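Local coordinates for protein putative thiosugar synthase (Amycolatopsis orientalis, PDB 4N6F) that probably makes a 2-thiosugar from a sugar phosphate using sulphur from a carrier protein, as a ThiG-family TIM barrel that holds fructose 6-phosphate, at residues 112-117 against 160-165; 141-144 against 148-151; 31-34 against 38-41; 41-46 against 71-76; 24-29 against 235-240. All coordinates share one frame; numbering follows the deposited sequence.

Overall arrangement
The five contacts belong to one TIM barrel. Contact 1 and contact 3 both reach the fructose 6-phosphate, though their centres are about 21 Å apart and their nearest atoms about 5 Å apart. Contact 2 adjoins contact 1, with centres about 8 Å apart, because strands 138-143 and 161-164 are neighbours in the sheet. Contacts 3 and 4 share Asp-41 and both use helix 36-46. They also meet through a salt bridge from Arg-40 to Glu-72, a calcium ligand. Contact 5 joins the first barrel strand, 26-28, to the last helix, 226-245, and the other four lie within the loop it closes. Val-28 packs on Val-42, linking contact 5 to contact 4.

Contact 1: 112-117 against 160-165; sequences DVRGDD and ALRVMA. With F6R (fructose -6-phosphate), chain F.
Arg-162 and Asp-112 meet in a salt bridge, and they bring most of the buried surface. Arg-162 NH1 gives its main bond to Asp-112 OD1 at 2.8 Å, using the syn lone pair of that oxygen. A weak second bond from the same nitrogen reaches Asp-112 OD2. The carboxylate and guanidinium planes stand 87° apart, so this is a single nitrogen at the carboxylate and not a flat two-nitrogen pairing. Arg-162 comes up from strand 161-164 with its chain bent at chi2 and at chi3 (54°). Outside the contact its NE is paired with Glu-194, and its NH2 bonds the carbonyl of Leu-140. Arg-114 adds little area but completes the network. Arg-114 NH2 reaches Asp-112 OD1 at 3.1 Å from above the carboxylate plane, with the oxygen lying in the guanidinium plane. Arg-114 NH2 also donates to the sugar O4 at 2.7 Å and more weakly to O3. Asp-112 OD1 is thus gripped by two arginines; Arg-114 NH2 and Arg-162 NH1 are 4.1 Å apart. With an alanine in place of Asp-112, these two positive groups would probably lose their shared acceptor, leaving Arg-114 freer to swing away from the sugar. Asp-112 OD2 also lies 3.1 Å from the sugar C1. The network lines the ligand pocket at the C-terminal ends of the barrel strands, the usual active-site end of a TIM barrel.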
# COMPACT_ATOMS: atom_id res chain seq x y z
N ASP A 112 -11.19 -24.15 8.50
CA ASP A 112 -9.95 -24.08 9.25
C ASP A 112 -9.76 -25.39 10.02
O ASP A 112 -10.65 -25.83 10.76
CB ASP A 112 -10.01 -22.91 10.23
CG ASP A 112 -9.82 -21.56 9.55
OD1 ASP A 112 -8.73 -21.33 9.00
OD2 ASP A 112 -10.75 -20.73 9.57
N VAL A 113 -8.61 -26.03 9.78
CA VAL A 113 -8.18 -27.22 10.50
C VAL A 113 -6.73 -26.97 10.89
O VAL A 113 -5.84 -27.01 10.05
CB VAL A 113 -8.26 -28.48 9.62
CG1 VAL A 113 -7.84 -29.71 10.40
CG2 VAL A 113 -9.68 -28.65 9.08
N ARG A 114 -6.50 -26.71 12.18
CA ARG A 114 -5.19 -26.27 12.65
C ARG A 114 -4.54 -27.21 13.65
O ARG A 114 -5.23 -27.90 14.41
CB ARG A 114 -5.30 -24.88 13.27
CG ARG A 114 -6.02 -23.92 12.36
CD ARG A 114 -5.93 -22.49 12.85
NE ARG A 114 -6.53 -21.59 11.87
CZ ARG A 114 -6.63 -20.28 12.01
NH1 ARG A 114 -6.16 -19.67 13.10
NH2 ARG A 114 -7.20 -19.57 11.04
N GLY A 115 -3.21 -27.24 13.63
CA GLY A 115 -2.42 -27.85 14.69
C GLY A 115 -2.45 -26.98 15.93
O GLY A 115 -2.90 -25.83 15.89
N ASP A 116 -1.96 -27.53 17.05
CA ASP A 116 -2.00 -26.80 18.33
C ASP A 116 -1.13 -25.54 18.33
O ASP A 116 -1.32 -24.66 19.18
CB ASP A 116 -1.63 -27.73 19.51
CG ASP A 116 -2.86 -28.42 20.13
OD1 ASP A 116 -3.84 -28.71 19.41
OD2 ASP A 116 -2.84 -28.67 21.35
N ASP A 117 -0.19 -25.43 17.39
CA ASP A 117 0.58 -24.19 17.21
C ASP A 117 -0.17 -23.11 16.41
O ASP A 117 0.43 -22.11 16.03
CB ASP A 117 1.95 -24.48 16.58
CG ASP A 117 1.84 -25.01 15.16
OD1 ASP A 117 0.87 -25.74 14.85
OD2 ASP A 117 2.75 -24.70 14.36
N ALA A 160 -12.13 -20.86 -3.28
CA ALA A 160 -11.01 -19.95 -3.14
C ALA A 160 -10.07 -20.53 -2.09
O ALA A 160 -10.46 -21.39 -1.31
CB ALA A 160 -11.48 -18.57 -2.71
N LEU A 161 -8.83 -20.05 -2.10
CA LEU A 161 -7.78 -20.53 -1.20
C LEU A 161 -7.32 -19.40 -0.32
O LEU A 161 -6.91 -18.36 -0.82
CB LEU A 161 -6.56 -20.98 -2.00
CG LEU A 161 -6.21 -22.45 -2.04
CD1 LEU A 161 -4.84 -22.59 -2.70
CD2 LEU A 161 -6.18 -23.04 -0.64
N ARG A 162 -7.35 -19.61 0.98
CA ARG A 162 -6.71 -18.69 1.90
C ARG A 162 -5.32 -19.23 2.17
O ARG A 162 -5.15 -20.42 2.47
CB ARG A 162 -7.53 -18.54 3.18
CG ARG A 162 -8.94 -17.97 2.95
CD ARG A 162 -9.97 -18.54 3.92
NE ARG A 162 -9.54 -18.37 5.30
CZ ARG A 162 -9.66 -19.28 6.28
NH1 ARG A 162 -9.19 -19.00 7.48
NH2 ARG A 162 -10.24 -20.46 6.07
N VAL A 163 -4.31 -18.37 2.02
CA VAL A 163 -2.91 -18.78 2.09
C VAL A 163 -2.18 -17.95 3.16
O VAL A 163 -2.31 -16.73 3.19
CB VAL A 163 -2.23 -18.60 0.70
CG1 VAL A 163 -0.75 -18.88 0.77
CG2 VAL A 163 -2.89 -19.53 -0.32
N MET A 164 -1.43 -18.62 4.03
CA MET A 164 -0.84 -17.96 5.19
C MET A 164 0.34 -17.11 4.78
O MET A 164 1.26 -17.59 4.13
CB MET A 164 -0.41 -18.97 6.25
CG MET A 164 0.36 -18.36 7.42
SD MET A 164 0.49 -19.44 8.86
CE MET A 164 -0.85 -18.81 9.86
N ALA A 165 0.30 -15.83 5.16
CA ALA A 165 1.38 -14.89 4.91
C ALA A 165 2.47 -15.00 5.97
O ALA A 165 3.65 -15.04 5.66
CB ALA A 165 0.83 -13.47 4.86
C1 F6R F . -10.17 -17.80 10.41
C2 F6R F . -9.99 -16.53 11.19
C3 F6R F . -8.73 -16.23 11.97
C4 F6R F . -7.65 -15.80 10.97
C5 F6R F . -6.48 -15.11 11.67
C6 F6R F . -5.71 -14.22 10.71
O2 F6R F . -10.87 -15.67 11.17
O3 F6R F . -8.26 -17.32 12.77
O4 F6R F . -7.15 -16.96 10.28
O5 F6R F . -6.93 -14.30 12.76
O6 F6R F . -4.55 -13.74 11.38
P F6R F . -4.44 -12.27 11.99
O1P F6R F . -5.25 -12.36 13.25
O2P F6R F . -5.01 -11.32 10.97
O3P F6R F . -2.95 -12.13 12.13

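Contact 2: 141-144 against 148-151; sequences PFIL and ATAR
Ile-143 and Thr-149 reach toward each other tip to tip, and their methyl groups make the closest approach. This apolar packing carries the contact. Ile-143 CG2 lies 3.7 Å from Thr-149 CG2. The other branch of the isoleucine ends in CD1; Ile-143 CD1 lies 4.1 Å from Ala-150 CB and equally far from Ala-150 N. Thr-149 CG2 also comes within 4.1 Å of Ile-143 CD1, so the threonine methyl meets both branches. The first torsion of Ile-143 turns both branches to the helix: CG1 stands between the backbone N and the carbonyl carbon (chi1 62°), and CG2 lies beside the backbone N. Leu-161 and Leu-153 extend the same apolar layer.

The contact lies inside one beta-alpha-beta unit of the TIM barrel, made by strand 138-143, helix 147-156 and strand 161-164. Ile-143 is near the C-terminal end of the first strand and points outward to the first turns of the helix that follows.

The polar interactions involve other partners. Thr-149 turns its methyl to the isoleucine and keeps OG1 for a residue outside the contact. That hydroxyl is hydrogen-bonded to Asp-146, just before the helix. Separately, probable backbone hydrogen bonds tie the strand to the next one, between Arg-162 N and Pro-141 O and between Ile-143 N and Arg-162 O. On the other face of the strand, Phe-142 touches the bound fructose 6-phosphate.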
# COMPACT_ATOMS: atom_id res chain seq x y z
N PRO A 141 -10.69 -22.98 2.23
CA PRO A 141 -9.72 -23.51 3.18
C PRO A 141 -8.49 -22.63 3.36
O PRO A 141 -8.15 -21.84 2.48
CB PRO A 141 -9.33 -24.87 2.58
CG PRO A 141 -9.65 -24.78 1.13
CD PRO A 141 -10.68 -23.72 0.94
N PHE A 142 -7.85 -22.78 4.52
CA PHE A 142 -6.65 -22.03 4.90
C PHE A 142 -5.49 -23.01 4.88
O PHE A 142 -5.58 -24.09 5.48
CB PHE A 142 -6.86 -21.46 6.30
CG PHE A 142 -5.86 -20.42 6.74
CD1 PHE A 142 -5.18 -19.62 5.83
CD2 PHE A 142 -5.65 -20.20 8.09
CE1 PHE A 142 -4.28 -18.66 6.26
CE2 PHE A 142 -4.74 -19.24 8.53
CZ PHE A 142 -4.06 -18.47 7.62
N ILE A 143 -4.42 -22.66 4.16
CA ILE A 143 -3.23 -23.50 4.07
C ILE A 143 -1.94 -22.69 4.19
O ILE A 143 -1.91 -21.48 3.92
CB ILE A 143 -3.17 -24.31 2.75
CG1 ILE A 143 -3.10 -23.39 1.53
CG2 ILE A 143 -4.37 -25.24 2.64
CD1 ILE A 143 -2.60 -24.08 0.27
N LEU A 144 -0.88 -23.38 4.63
CA LEU A 144 0.48 -22.93 4.42
C LEU A 144 0.78 -23.02 2.94
O LEU A 144 0.36 -23.98 2.28
CB LEU A 144 1.48 -23.81 5.19
CG LEU A 144 1.32 -23.92 6.71
CD1 LEU A 144 2.38 -24.84 7.29
CD2 LEU A 144 1.39 -22.55 7.35
N ALA A 148 1.50 -28.48 -3.91
CA ALA A 148 0.77 -29.75 -4.01
C ALA A 148 -0.56 -29.67 -3.25
O ALA A 148 -1.59 -30.14 -3.75
CB ALA A 148 1.62 -30.90 -3.49
N THR A 149 -0.54 -29.09 -2.06
CA THR A 149 -1.76 -28.89 -1.29
C THR A 149 -2.76 -28.03 -2.07
O THR A 149 -3.94 -28.36 -2.18
CB THR A 149 -1.46 -28.22 0.07
OG1 THR A 149 -0.46 -28.98 0.77
CG2 THR A 149 -2.72 -28.12 0.93
N ALA A 150 -2.26 -26.92 -2.61
CA ALA A 150 -3.12 -25.98 -3.33
C ALA A 150 -3.77 -26.65 -4.54
O ALA A 150 -4.97 -26.48 -4.79
CB ALA A 150 -2.32 -24.76 -3.75
N ARG A 151 -2.98 -27.44 -5.27
CA ARG A 151 -3.50 -28.17 -6.42
C ARG A 151 -4.54 -29.23 -6.06
O ARG A 151 -5.53 -29.40 -6.78
CB ARG A 151 -2.35 -28.82 -7.20
CG ARG A 151 -1.46 -27.81 -7.89
CD ARG A 151 -0.38 -28.50 -8.71
NE ARG A 151 0.35 -27.56 -9.56
CZ ARG A 151 1.53 -27.81 -10.13
NH1 ARG A 151 2.15 -28.97 -9.93
NH2 ARG A 151 2.10 -26.88 -10.89

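Contact 3: 31-34 against 38-41; sequences EQYD and LVRD. With F6R (fructose -6-phosphate), chain F.
Tyr-33 and Leu-38 form the tight part of this contact. Tyr-33 CD2 and Leu-38 CD2 are 3.4 Å apart, and the two side chains cross at about a right angle. The leucine methyl comes at the ring obliquely. CG of Leu-38 lies anti to the backbone N (chi1 175°), which carries the isobutyl group out to the ring. Val-39 fills the space nearer the backbone, with its CG2 lying 3.8 Å from Tyr-33 CB. Beyond this packing the tyrosine OH is hydrogen-bonded to Asn-217, which also binds the sugar phosphate.

This is the loop between the first barrel strand, 26-28, and its helix, 36-46. Such loops commonly shape a TIM-barrel pocket. Glu-31 leaves the backbone away from the helix, and its carboxylate reaches the ligand. Glu-31 OE1 lies 2.7 Å from the sugar O2. Its OE2 is hydrogen-bonded to Thr-83 and Ser-85. With an alanine at Glu-31, the Thr-83 and Ser-85 hydroxyls would probably lose this partner and a gap would open beside the sugar O2.

The looser side faces solvent. Gln-32 and Asp-34 are exposed; both bind calcium in a structure of this protein, but none is bound to them here. Further along the helix, Arg-40 NE, at 3.0 Å, and Arg-40 NH1, at 2.9 Å, both reach Asp-41 OD1 from the same face of its carboxylate. Arg-40 NH2 forms a salt bridge with Glu-72.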
# COMPACT_ATOMS: atom_id res chain seq x y z
N GLU A 31 -15.01 -13.43 13.86
CA GLU A 31 -15.75 -14.48 14.58
C GLU A 31 -15.49 -14.53 16.10
O GLU A 31 -16.36 -14.99 16.84
CB GLU A 31 -15.59 -15.88 13.92
CG GLU A 31 -14.17 -16.43 13.77
CD GLU A 31 -13.67 -16.37 12.32
OE1 GLU A 31 -13.46 -15.25 11.83
OE2 GLU A 31 -13.47 -17.44 11.69
N GLN A 32 -14.35 -14.02 16.55
CA GLN A 32 -14.03 -13.97 17.98
C GLN A 32 -14.43 -12.67 18.68
O GLN A 32 -14.36 -12.57 19.90
CB GLN A 32 -12.54 -14.23 18.19
CG GLN A 32 -12.10 -15.63 17.78
CD GLN A 32 -10.72 -15.99 18.30
OE1 GLN A 32 -9.79 -15.18 18.23
NE2 GLN A 32 -10.59 -17.21 18.81
N TYR A 33 -14.84 -11.66 17.91
CA TYR A 33 -15.22 -10.36 18.46
C TYR A 33 -16.57 -10.51 19.18
O TYR A 33 -17.50 -11.08 18.61
CB TYR A 33 -15.40 -9.33 17.34
CG TYR A 33 -14.19 -9.00 16.46
CD1 TYR A 33 -13.09 -9.86 16.34
CD2 TYR A 33 -14.18 -7.83 15.70
CE1 TYR A 33 -12.02 -9.54 15.52
CE2 TYR A 33 -13.12 -7.51 14.88
CZ TYR A 33 -12.04 -8.37 14.79
OH TYR A 33 -10.98 -8.03 13.96
N ASP A 34 -16.69 -10.01 20.41
CA ASP A 34 -18.00 -10.02 21.10
C ASP A 34 -18.60 -8.61 21.34
O ASP A 34 -19.63 -8.48 22.01
CB ASP A 34 -17.96 -10.86 22.40
CG ASP A 34 -17.18 -10.19 23.54
OD1 ASP A 34 -16.57 -9.12 23.34
OD2 ASP A 34 -17.19 -10.76 24.66
N LEU A 38 -17.85 -2.58 17.74
CA LEU A 38 -16.60 -2.90 17.04
C LEU A 38 -16.87 -3.58 15.70
O LEU A 38 -16.29 -3.20 14.68
CB LEU A 38 -15.71 -3.80 17.89
CG LEU A 38 -14.42 -4.32 17.22
CD1 LEU A 38 -13.48 -3.16 16.91
CD2 LEU A 38 -13.72 -5.37 18.06
N VAL A 39 -17.73 -4.60 15.71
CA VAL A 39 -18.04 -5.33 14.49
C VAL A 39 -18.63 -4.36 13.47
O VAL A 39 -18.16 -4.28 12.34
CB VAL A 39 -18.99 -6.51 14.75
CG1 VAL A 39 -19.48 -7.12 13.45
CG2 VAL A 39 -18.29 -7.58 15.57
N ARG A 40 -19.65 -3.62 13.89
CA ARG A 40 -20.32 -2.64 13.03
C ARG A 40 -19.31 -1.69 12.39
O ARG A 40 -19.25 -1.57 11.17
CB ARG A 40 -21.34 -1.85 13.85
CG ARG A 40 -22.06 -0.72 13.11
CD ARG A 40 -22.66 0.26 14.11
NE ARG A 40 -21.61 1.05 14.76
CZ ARG A 40 -21.65 1.49 16.02
NH1 ARG A 40 -20.63 2.20 16.49
NH2 ARG A 40 -22.66 1.21 16.83
N ASP A 41 -18.49 -1.04 13.22
CA ASP A 41 -17.61 0.01 12.73
C ASP A 41 -16.55 -0.53 11.78
O ASP A 41 -16.22 0.08 10.78
CB ASP A 41 -16.94 0.74 13.89
CG ASP A 41 -17.91 1.59 14.71
OD1 ASP A 41 -18.91 2.12 14.15
OD2 ASP A 41 -17.67 1.73 15.93
C1 F6R F . -10.17 -17.80 10.41
C2 F6R F . -9.99 -16.53 11.19
C3 F6R F . -8.73 -16.23 11.97
C4 F6R F . -7.65 -15.80 10.97
C5 F6R F . -6.48 -15.11 11.67
C6 F6R F . -5.71 -14.22 10.71
O2 F6R F . -10.87 -15.67 11.17
O3 F6R F . -8.26 -17.32 12.77
O4 F6R F . -7.15 -16.96 10.28
O5 F6R F . -6.93 -14.30 12.76
O6 F6R F . -4.55 -13.74 11.38
P F6R F . -4.44 -12.27 11.99
O1P F6R F . -5.25 -12.36 13.25
O2P F6R F . -5.01 -11.32 10.97
O3P F6R F . -2.95 -12.13 12.13

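Contact 4: 41-46 against 71-76; sequences DVLNAA and DELPLD. With CA (calcium ion), chain D.
Leu-73 lies against helix 36-46 and meets Leu-43 and Asn-44 in two different ways. With Leu-43 it crosses at about a right angle, and the CD1 methyls of Leu-43 and Leu-73 are 3.6 Å apart. With Asn-44 it runs alongside in the opposite direction. The other methyl, Leu-73 CD2, comes 3.1 Å from Asn-44 OD1, a short non-bonded approach at the exposed border. The two methyls of Leu-73 thus divide between an apolar and a polar neighbour.

Just before Leu-73 the chain turns to a calcium ion. Asp-71 OD1 binds the calcium at 2.5 Å and Glu-72 OE2 binds it at 2.3 Å, together with three waters. Two atoms of Asp-68 complete the seven ligands. One of these waters donates to the second oxygen of Asp-71, Asp-71 OD2, at 3.0 Å. Glu-72 is extended beyond CG, and its other oxygen pairs with Arg-40.

The contact joins helix 36-46 to the loop between helix 60-70 and strand 79-83. Inward, Leu-43 packs on Val-28 of strand 26-28, while Ala-45 and Ala-46 touch helix 226-245.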
# COMPACT_ATOMS: atom_id res chain seq x y z
N ASP A 41 -18.49 -1.04 13.22
CA ASP A 41 -17.61 0.01 12.73
C ASP A 41 -16.55 -0.53 11.78
O ASP A 41 -16.22 0.08 10.78
CB ASP A 41 -16.94 0.74 13.89
CG ASP A 41 -17.91 1.59 14.71
OD1 ASP A 41 -18.91 2.12 14.15
OD2 ASP A 41 -17.67 1.73 15.93
N VAL A 42 -16.03 -1.70 12.12
CA VAL A 42 -14.98 -2.34 11.35
C VAL A 42 -15.52 -2.84 10.00
O VAL A 42 -14.89 -2.62 8.98
CB VAL A 42 -14.31 -3.46 12.18
CG1 VAL A 42 -13.83 -4.61 11.33
CG2 VAL A 42 -13.17 -2.89 13.01
N LEU A 43 -16.69 -3.49 10.00
CA LEU A 43 -17.27 -3.95 8.74
C LEU A 43 -17.66 -2.78 7.83
O LEU A 43 -17.45 -2.86 6.62
CB LEU A 43 -18.46 -4.88 8.97
CG LEU A 43 -18.14 -6.27 9.55
CD1 LEU A 43 -19.41 -7.06 9.80
CD2 LEU A 43 -17.21 -7.08 8.66
N ASN A 44 -18.19 -1.70 8.41
CA ASN A 44 -18.49 -0.48 7.64
C ASN A 44 -17.23 0.15 7.06
O ASN A 44 -17.14 0.36 5.86
CB ASN A 44 -19.23 0.57 8.48
CG ASN A 44 -20.72 0.28 8.60
OD1 ASN A 44 -21.34 -0.30 7.70
ND2 ASN A 44 -21.32 0.71 9.71
N ALA A 45 -16.25 0.45 7.92
CA ALA A 45 -15.04 1.16 7.48
C ALA A 45 -14.12 0.33 6.57
O ALA A 45 -13.43 0.88 5.72
CB ALA A 45 -14.27 1.68 8.67
N ALA A 46 -14.09 -0.99 6.75
CA ALA A 46 -13.38 -1.87 5.81
C ALA A 46 -14.07 -1.99 4.43
O ALA A 46 -13.44 -2.42 3.47
CB ALA A 46 -13.19 -3.25 6.42
N ASP A 71 -29.74 -4.42 13.65
CA ASP A 71 -30.36 -3.10 13.47
C ASP A 71 -29.34 -1.96 13.37
O ASP A 71 -29.72 -0.79 13.33
CB ASP A 71 -31.40 -2.80 14.56
CG ASP A 71 -30.78 -2.60 15.94
OD1 ASP A 71 -29.56 -2.77 16.10
OD2 ASP A 71 -31.53 -2.25 16.87
N GLU A 72 -28.06 -2.30 13.34
CA GLU A 72 -27.00 -1.31 13.17
C GLU A 72 -26.18 -1.49 11.90
O GLU A 72 -25.49 -0.56 11.49
CB GLU A 72 -26.08 -1.34 14.38
CG GLU A 72 -26.74 -0.79 15.62
CD GLU A 72 -25.91 -0.99 16.85
OE1 GLU A 72 -24.79 -0.44 16.89
OE2 GLU A 72 -26.37 -1.71 17.77
N LEU A 73 -26.24 -2.68 11.31
CA LEU A 73 -25.62 -2.99 10.03
C LEU A 73 -26.69 -3.58 9.12
O LEU A 73 -27.54 -4.31 9.60
CB LEU A 73 -24.53 -4.04 10.19
CG LEU A 73 -23.06 -3.66 10.15
CD1 LEU A 73 -22.24 -4.93 10.15
CD2 LEU A 73 -22.70 -2.82 8.94
N PRO A 74 -26.63 -3.29 7.81
CA PRO A 74 -27.51 -3.98 6.86
C PRO A 74 -26.95 -5.36 6.50
O PRO A 74 -26.27 -5.50 5.48
CB PRO A 74 -27.50 -3.04 5.64
CG PRO A 74 -26.17 -2.37 5.69
CD PRO A 74 -25.82 -2.24 7.15
N LEU A 75 -27.22 -6.36 7.32
CA LEU A 75 -26.65 -7.70 7.11
C LEU A 75 -27.17 -8.39 5.85
O LEU A 75 -26.59 -9.38 5.40
CB LEU A 75 -26.86 -8.58 8.34
CG LEU A 75 -26.17 -8.11 9.63
CD1 LEU A 75 -26.58 -8.99 10.79
CD2 LEU A 75 -24.65 -8.09 9.50
N ASP A 76 -28.24 -7.85 5.27
CA ASP A 76 -28.75 -8.32 3.98
C ASP A 76 -27.81 -7.96 2.81
O ASP A 76 -27.86 -8.61 1.78
CB ASP A 76 -30.14 -7.73 3.70
CG ASP A 76 -30.13 -6.20 3.61
OD1 ASP A 76 -30.08 -5.55 4.68
OD2 ASP A 76 -30.17 -5.66 2.49
CA CA D . -28.36 -2.78 18.32
O HOH W 1 -29.35 -0.15 18.18
O HOH W 2 -30.33 -3.66 19.20
O HOH W 3 -27.77 -1.46 20.57

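Contact 5: 24-29 against 235-240; sequences SRILVG and QAALAG
Ile-26 of the first barrel strand, 26-28, and Arg-25 just before it pack on Ala-237 of the long last helix, 226-245, in a strand-to-helix contact. The packing is apolar and centres on one small side chain. Ala-237 CB lies 3.6 Å from Arg-25 CB. Ala-237 CB is also 3.9 Å from Ile-26 CD1 and 4.1 Å from Ile-26 CG1. The isoleucine presents its long branch because CG1 is anti to the carbonyl carbon (chi1 -62°) and the chain turns again at chi2 (-64°). The backbones are close, with the CA atoms of Arg-25 and Ala-237 6.0 Å apart. A residue as small as alanine fits such a spacing.

In a TIM barrel the last helix packs outside the ring near the first strand, and that is what is seen here. Strand 26-28 pairs in parallel with strand 213-216, so the first and last strands lie side by side and close the barrel.

Arg-25 contributes the base of its chain. Arg-25 CG lies 4.4 Å from Leu-238 CD2. The chain then bends at chi2 and leads the guanidinium away from residues 235-240, and NH1 is hydrogen-bonded to the carbonyl of Ser-212. Arg-25 also touches Leu-241 of the same helix. Val-203 of helix 200-208 touches both Ile-26 and Ala-237. Ala-236 packs on Ala-239 of the second subunit, and Ala-239 on Ala-232 of that subunit.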
# COMPACT_ATOMS: atom_id res chain seq x y z
N SER A 24 -15.76 -6.94 -2.22
CA SER A 24 -14.84 -6.29 -1.30
C SER A 24 -13.55 -7.07 -1.24
O SER A 24 -13.57 -8.29 -1.16
CB SER A 24 -15.41 -6.21 0.11
OG SER A 24 -16.73 -5.69 0.08
N ARG A 25 -12.44 -6.33 -1.24
CA ARG A 25 -11.11 -6.90 -1.24
C ARG A 25 -10.53 -7.10 0.16
O ARG A 25 -9.40 -7.58 0.30
CB ARG A 25 -10.19 -5.98 -2.04
CG ARG A 25 -10.67 -5.73 -3.45
CD ARG A 25 -10.53 -7.01 -4.25
NE ARG A 25 -11.06 -6.89 -5.59
CZ ARG A 25 -10.70 -7.67 -6.61
NH1 ARG A 25 -9.79 -8.63 -6.44
NH2 ARG A 25 -11.25 -7.48 -7.80
N ILE A 26 -11.28 -6.71 1.18
CA ILE A 26 -10.93 -6.94 2.56
C ILE A 26 -11.99 -7.83 3.18
O ILE A 26 -13.18 -7.50 3.14
CB ILE A 26 -10.88 -5.62 3.36
CG1 ILE A 26 -9.81 -4.67 2.82
CG2 ILE A 26 -10.61 -5.90 4.83
CD1 ILE A 26 -8.39 -5.20 2.94
N LEU A 27 -11.57 -8.98 3.72
CA LEU A 27 -12.42 -9.79 4.57
C LEU A 27 -11.99 -9.52 6.00
O LEU A 27 -10.79 -9.36 6.27
CB LEU A 27 -12.26 -11.28 4.25
CG LEU A 27 -12.67 -11.79 2.86
CD1 LEU A 27 -12.27 -13.24 2.69
CD2 LEU A 27 -14.16 -11.70 2.67
N VAL A 28 -12.94 -9.47 6.92
CA VAL A 28 -12.64 -9.23 8.32
C VAL A 28 -13.00 -10.46 9.14
O VAL A 28 -14.16 -10.88 9.17
CB VAL A 28 -13.38 -8.01 8.88
CG1 VAL A 28 -12.96 -7.76 10.32
CG2 VAL A 28 -13.08 -6.78 8.04
N GLY A 29 -11.99 -11.01 9.82
CA GLY A 29 -12.17 -12.21 10.62
C GLY A 29 -12.69 -11.80 11.97
O GLY A 29 -11.92 -11.65 12.92
N GLN A 235 -8.56 1.12 1.37
CA GLN A 235 -7.89 1.95 0.38
C GLN A 235 -6.67 1.25 -0.18
O GLN A 235 -6.42 1.31 -1.37
CB GLN A 235 -7.47 3.29 1.00
CG GLN A 235 -8.64 4.18 1.39
CD GLN A 235 -9.53 4.52 0.21
OE1 GLN A 235 -10.75 4.58 0.33
NE2 GLN A 235 -8.91 4.74 -0.94
N ALA A 236 -5.92 0.60 0.69
CA ALA A 236 -4.70 -0.10 0.31
C ALA A 236 -4.97 -1.28 -0.63
O ALA A 236 -4.17 -1.57 -1.52
CB ALA A 236 -3.94 -0.57 1.54
N ALA A 237 -6.08 -1.96 -0.39
CA ALA A 237 -6.50 -3.09 -1.22
C ALA A 237 -6.82 -2.61 -2.63
O ALA A 237 -6.42 -3.22 -3.62
CB ALA A 237 -7.71 -3.77 -0.61
N LEU A 238 -7.53 -1.49 -2.71
CA LEU A 238 -7.87 -0.90 -4.00
C LEU A 238 -6.66 -0.35 -4.73
O LEU A 238 -6.52 -0.57 -5.93
CB LEU A 238 -8.97 0.15 -3.84
CG LEU A 238 -10.31 -0.48 -3.38
CD1 LEU A 238 -11.36 0.59 -3.08
CD2 LEU A 238 -10.86 -1.48 -4.40
N ALA A 239 -5.76 0.34 -4.01
CA ALA A 239 -4.51 0.83 -4.61
C ALA A 239 -3.65 -0.32 -5.10
O ALA A 239 -3.03 -0.23 -6.15
CB ALA A 239 -3.71 1.64 -3.60
N GLY A 240 -3.59 -1.39 -4.32
CA GLY A 240 -2.78 -2.55 -4.66
C GLY A 240 -3.30 -3.26 -5.90
O GLY A 240 -2.52 -3.74 -6.71